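Long-range contacts in beta-lactamase II (Erythrobacter litoralis, PDB 6V72), which probably hydrolyses the ring of beta-lactam antibiotics with the help of zinc, as a class B metallo-beta-lactamase: residues 184-189 and 222-227; 204-209 and 240-245. One frame throughout, in Å; residues are numbered along the deposited sequence. Where two conformers were deposited one is given.

Contact 1 of 2, residues 184-189 and 222-227; sequences CMIKAG and IAMSHS
Van der Waals packing accounts for the inner part of this contact between residues 184-189 and 222-227. CG2 of Ile186 lies 4.1 Å from CG2 of Ile222, the two branched chains crossing at about a right angle, and helix 233-243 lines the same apolar patch through Ala234. The selenomethionine Met224 starts from the crowded first torsion (chi1 69°), between its backbone N and carbonyl carbon, and bends again at chi2 and chi3. This curl sets SE against the carbonyl group of Lys187, 3.5 Å from Lys187 C.

Polar bridging is indirect. A single water donates to Ile186 O (2.8 Å) and accepts from His226 N, so it satisfies one backbone group on each segment. Within the loop, Lys187 NZ gives a hydrogen bond to Cys184 O at 2.7 Å; it arrives in the carbonyl plane with a C=O...N angle of 152°, tying the side chain back three residues.

Cys184 SG, anti to its carbonyl carbon, stands 3.5 Å from His226 NE2 and approaches that ring obliquely, while Ser225 CB lies over one face of the ring, offset toward its rim. Pro50 O takes the hydrogen bond of His226 ND1, which helps to set the rotation of the ring. Although zinc is absent from this model, Cys184 and His226 share a zinc ion in metal-loaded protein: this is the cysteine-containing site of subclass B1 metallo-beta-lactamases.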
loop_
_atom_site.group_PDB
_atom_site.type_symbol
_atom_site.label_atom_id
_atom_site.label_comp_id
_atom_site.label_asym_id
_atom_site.label_seq_id
_atom_site.Cartn_x
_atom_site.Cartn_y
_atom_site.Cartn_z
ATOM N N CYS A 184 2.407 -13.480 3.713
ATOM C CA CYS A 184 2.113 -12.135 3.244
ATOM C C CYS A 184 3.351 -11.277 3.091
ATOM O O CYS A 184 3.236 -10.133 2.643
ATOM C CB CYS A 184 1.145 -11.428 4.182
ATOM S SG CYS A 184 -0.604 -11.959 3.997
HETATM N N MSE A 185 4.517 -11.804 3.421
HETATM C CA MSE A 185 5.730 -11.030 3.362
HETATM C C MSE A 185 6.278 -10.931 1.936
HETATM O O MSE A 185 6.858 -9.914 1.556
HETATM C CB MSE A 185 6.735 -11.662 4.302
HETATM C CG MSE A 185 8.137 -11.212 4.172
HETATM SE SE MSE A 185 9.059 -12.227 5.547
HETATM C CE MSE A 185 7.574 -13.219 6.328
ATOM N N ILE A 186 6.081 -11.994 1.150
ATOM C CA ILE A 186 6.632 -12.097 -0.198
ATOM C C ILE A 186 5.558 -11.696 -1.191
ATOM O O ILE A 186 4.395 -12.137 -1.084
ATOM C CB ILE A 186 7.151 -13.523 -0.474
ATOM C CG1 ILE A 186 8.262 -13.878 0.521
ATOM C CG2 ILE A 186 7.669 -13.674 -1.920
ATOM C CD1 ILE A 186 9.539 -13.025 0.376
ATOM N N LYS A 187 5.938 -10.830 -2.130
ATOM C CA LYS A 187 5.085 -10.322 -3.192
ATOM C C LYS A 187 5.600 -10.802 -4.537
ATOM O O LYS A 187 6.709 -11.331 -4.652
ATOM C CB LYS A 187 5.059 -8.791 -3.201
ATOM C CG LYS A 187 4.767 -8.134 -1.895
ATOM C CD LYS A 187 3.546 -8.694 -1.212
ATOM C CE LYS A 187 3.202 -7.781 -0.070
ATOM N NZ LYS A 187 2.256 -8.392 0.881
ATOM N N ALA A 188 4.815 -10.513 -5.570
ATOM C CA ALA A 188 5.077 -11.084 -6.885
ATOM C C ALA A 188 6.349 -10.500 -7.488
ATOM O O ALA A 188 6.760 -9.387 -7.158
ATOM C CB ALA A 188 3.897 -10.825 -7.823
ATOM N N GLY A 189 6.966 -11.278 -8.384
ATOM C CA GLY A 189 8.176 -10.858 -9.078
ATOM C C GLY A 189 8.026 -9.620 -9.929
ATOM O O GLY A 189 9.039 -9.016 -10.318
ATOM N N ILE A 222 8.433 -20.595 -5.334
ATOM C CA ILE A 222 8.092 -19.683 -4.255
ATOM C C ILE A 222 6.597 -19.402 -4.321
ATOM O O ILE A 222 6.086 -18.915 -5.334
ATOM C CB ILE A 222 8.903 -18.382 -4.321
ATOM C CG1 ILE A 222 10.399 -18.694 -4.377
ATOM C CG2 ILE A 222 8.536 -17.473 -3.115
ATOM C CD1 ILE A 222 10.909 -19.534 -3.206
ATOM N N ALA A 223 5.897 -19.729 -3.246
ATOM C CA ALA A 223 4.471 -19.512 -3.099
ATOM C C ALA A 223 4.244 -18.409 -2.076
ATOM O O ALA A 223 5.100 -18.158 -1.229
ATOM C CB ALA A 223 3.802 -20.800 -2.635
HETATM N N MSE A 224 3.090 -17.746 -2.165
HETATM C CA MSE A 224 2.811 -16.615 -1.277
HETATM C C MSE A 224 1.323 -16.364 -1.133
HETATM O O MSE A 224 0.530 -16.993 -1.835
HETATM C CB MSE A 224 3.531 -15.350 -1.768
HETATM C CG MSE A 224 2.971 -14.778 -3.070
HETATM SE SE MSE A 224 4.387 -14.013 -4.171
HETATM C CE MSE A 224 4.975 -15.701 -4.984
ATOM N N SER A 225 0.937 -15.456 -0.223
ATOM C CA SER A 225 -0.469 -15.372 0.177
ATOM C C SER A 225 -1.363 -14.777 -0.899
ATOM O O SER A 225 -2.519 -15.187 -1.021
ATOM C CB SER A 225 -0.625 -14.571 1.466
ATOM O OG SER A 225 -0.124 -15.311 2.575
ATOM N N HIS A 226 -0.877 -13.826 -1.698
ATOM C CA HIS A 226 -1.824 -13.095 -2.533
ATOM C C HIS A 226 -1.431 -13.038 -4.005
ATOM O O HIS A 226 -1.952 -12.197 -4.753
ATOM C CB HIS A 226 -2.039 -11.702 -1.948
ATOM C CG HIS A 226 -2.645 -11.740 -0.585
ATOM N ND1 HIS A 226 -3.913 -12.234 -0.357
ATOM C CD2 HIS A 226 -2.150 -11.399 0.626
ATOM C CE1 HIS A 226 -4.184 -12.163 0.936
ATOM N NE2 HIS A 226 -3.130 -11.661 1.553
ATOM N N SER A 227 -0.528 -13.907 -4.439
ATOM C CA SER A 227 -0.125 -14.021 -5.830
ATOM C C SER A 227 0.138 -15.490 -6.126
ATOM O O SER A 227 0.421 -16.266 -5.214
ATOM C CB SER A 227 1.133 -13.188 -6.128
ATOM O OG SER A 227 0.877 -11.806 -5.995
HETATM O O HOH W 1 1.623 -12.181 -1.193
#

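Contact 2 of 2, residues 204-209 and 240-245; sequences AYAQSV and DLAEEL. With CA (calcium ion), chain B.
Three partners grip the oxygen of one water beside residues 240-245: it binds the calcium ion at 2.4 Å and donates hydrogen bonds to Asp240 O and Glu244 OE2. Asp240 OD1 and Glu243 OE1 bind the same ion, each at 2.3 Å, so the metal spans nearly one helical turn. The extended chain of Glu243 also directs OE2 to a salt bridge with Arg210 of helix 205-215.

Small side chains let the two helices come close, with the CA atoms of Ala206 and Ala242 only 4.7 Å apart. Ala242 CB fits between Ala206 CA (3.6 Å) and Tyr205 CD1 (3.6 Å), meeting the tyrosine ring obliquely. With CG anti to the backbone N (chi1 -156°), the Tyr205 ring passes alongside Ala242, and Leu245 CD1 meets Tyr205 CB at 4.0 Å. A second water accepts from Ala206 N and lies 3.0 Å from Ala242 O.

Met44 and Phe46 of the second subunit pack beside Asp240, Leu241 and Glu244. The contact joins the start of helix 205-215 to the end of helix 233-243, whose Thr238 and Leu239 continue the packing against Tyr205, Ala206 and Val209, while strand 221-223 connects the paired helices along the chain.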
loop_
_atom_site.group_PDB
_atom_site.type_symbol
_atom_site.label_atom_id
_atom_site.label_comp_id
_atom_site.label_asym_id
_atom_site.label_seq_id
_atom_site.Cartn_x
_atom_site.Cartn_y
_atom_site.Cartn_z
ATOM N N ALA A 204 12.971 -3.440 9.384
ATOM C CA ALA A 204 13.481 -4.803 9.406
ATOM C C ALA A 204 13.135 -5.585 8.154
ATOM O O ALA A 204 13.750 -6.631 7.913
ATOM C CB ALA A 204 12.940 -5.565 10.624
ATOM N N TYR A 205 12.208 -5.065 7.339
ATOM C CA TYR A 205 11.604 -5.856 6.265
ATOM C C TYR A 205 12.665 -6.443 5.340
ATOM O O TYR A 205 12.646 -7.644 5.035
ATOM C CB TYR A 205 10.615 -4.980 5.490
ATOM C CG TYR A 205 9.500 -5.695 4.748
ATOM C CD1 TYR A 205 9.759 -6.732 3.857
ATOM C CD2 TYR A 205 8.182 -5.285 4.911
ATOM C CE1 TYR A 205 8.736 -7.343 3.161
ATOM C CE2 TYR A 205 7.153 -5.894 4.244
ATOM C CZ TYR A 205 7.425 -6.931 3.378
ATOM O OH TYR A 205 6.362 -7.522 2.713
ATOM N N ALA A 206 13.611 -5.622 4.883
ATOM C CA ALA A 206 14.572 -6.134 3.916
ATOM C C ALA A 206 15.433 -7.254 4.502
ATOM O O ALA A 206 15.658 -8.276 3.843
ATOM C CB ALA A 206 15.459 -4.988 3.409
ATOM N N GLN A 207 15.925 -7.089 5.735
ATOM C CA GLN A 207 16.728 -8.154 6.317
ATOM C C GLN A 207 15.896 -9.408 6.550
ATOM O O GLN A 207 16.395 -10.522 6.389
ATOM C CB GLN A 207 17.373 -7.702 7.627
ATOM C CG GLN A 207 18.332 -8.734 8.205
ATOM C CD GLN A 207 19.462 -9.088 7.235
ATOM O OE1 GLN A 207 20.071 -8.206 6.593
ATOM N NE2 GLN A 207 19.747 -10.371 7.119
ATOM N N SER A 208 14.628 -9.253 6.937
ATOM C CA SER A 208 13.792 -10.438 7.106
ATOM C C SER A 208 13.607 -11.173 5.791
ATOM O O SER A 208 13.598 -12.409 5.759
ATOM C CB SER A 208 12.445 -10.055 7.718
ATOM O OG SER A 208 12.649 -9.391 8.973
ATOM N N VAL A 209 13.481 -10.444 4.685
ATOM C CA VAL A 209 13.407 -11.129 3.396
ATOM C C VAL A 209 14.724 -11.846 3.098
ATOM O O VAL A 209 14.727 -12.980 2.613
ATOM C CB VAL A 209 13.024 -10.138 2.277
ATOM C CG1 VAL A 209 13.095 -10.805 0.897
ATOM C CG2 VAL A 209 11.625 -9.612 2.500
ATOM N N ASP A 240 14.071 -5.941 -3.190
ATOM C CA ASP A 240 14.340 -4.622 -3.759
ATOM C C ASP A 240 13.348 -3.588 -3.229
ATOM O O ASP A 240 13.729 -2.461 -2.878
ATOM C CB ASP A 240 14.259 -4.672 -5.283
ATOM C CG ASP A 240 15.621 -4.864 -5.967
ATOM O OD1 ASP A 240 16.676 -4.486 -5.389
ATOM O OD2 ASP A 240 15.625 -5.370 -7.110
ATOM N N LEU A 241 12.061 -3.943 -3.185
ATOM C CA LEU A 241 11.071 -3.001 -2.671
ATOM C C LEU A 241 11.324 -2.692 -1.201
ATOM O O LEU A 241 11.205 -1.538 -0.767
ATOM C CB LEU A 241 9.657 -3.561 -2.849
ATOM C CG LEU A 241 9.180 -3.683 -4.288
ATOM C CD1 LEU A 241 7.876 -4.482 -4.330
ATOM C CD2 LEU A 241 8.994 -2.280 -4.896
ATOM N N ALA A 242 11.654 -3.723 -0.417
ATOM C CA ALA A 242 11.883 -3.528 1.012
ATOM C C ALA A 242 13.112 -2.665 1.272
ATOM O O ALA A 242 13.147 -1.922 2.266
ATOM C CB ALA A 242 12.022 -4.890 1.704
ATOM N N GLU A 243 14.120 -2.737 0.392
ATOM C CA GLU A 243 15.316 -1.914 0.569
ATOM C C GLU A 243 15.041 -0.433 0.362
ATOM O O GLU A 243 15.852 0.396 0.794
ATOM C CB GLU A 243 16.416 -2.368 -0.391
ATOM C CG GLU A 243 17.033 -3.699 0.009
ATOM C CD GLU A 243 17.893 -4.353 -1.092
ATOM O OE1 GLU A 243 17.704 -4.058 -2.309
ATOM O OE2 GLU A 243 18.760 -5.184 -0.728
ATOM N N GLU A 244 13.918 -0.078 -0.258
ATOM C CA GLU A 244 13.564 1.322 -0.483
ATOM C C GLU A 244 12.711 1.920 0.628
ATOM O O GLU A 244 12.372 3.113 0.554
ATOM C CB GLU A 244 12.839 1.480 -1.822
ATOM C CG GLU A 244 13.660 1.032 -3.031
ATOM C CD GLU A 244 15.021 1.728 -3.132
ATOM O OE1 GLU A 244 15.087 2.972 -2.999
ATOM O OE2 GLU A 244 16.033 1.024 -3.358
ATOM N N LEU A 245 12.395 1.153 1.668
ATOM C CA LEU A 245 11.498 1.637 2.726
ATOM C C LEU A 245 12.205 2.624 3.655
ATOM O O LEU A 245 13.427 2.577 3.801
ATOM C CB LEU A 245 10.944 0.469 3.541
ATOM C CG LEU A 245 9.993 -0.446 2.775
ATOM C CD1 LEU A 245 9.551 -1.612 3.660
ATOM C CD2 LEU A 245 8.781 0.352 2.297
HETATM CA CA CA B . 18.043 -2.932 -4.312
HETATM O O HOH W 2 13.599 -2.653 5.101
HETATM O O HOH W 3 16.042 -1.622 -3.933
#

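How the contacts relate
The centres of contacts 1 and 2 lie 14 Å apart, on the same side of the chain's centre. Their segments alternate along the chain: 184-189, 204-209, 222-227, 240-245. Strand 179-181 leads through the 184-189 loop to helix 205-215, then to strand 221-223, which pairs in parallel with strand 179-181, and on to helix 233-243. Contact 1 thus joins that loop to the end of strand 221-223 in the four-stranded sheet, and contact 2 joins the two helices flanking this strand in sequence. They touch directly where Tyr205 OH lies 2.7 Å from Met185 O, a probable hydrogen bond, and where Met185 packs on Val209, linking the helix pair to the loop that carries the zinc ligand Cys184.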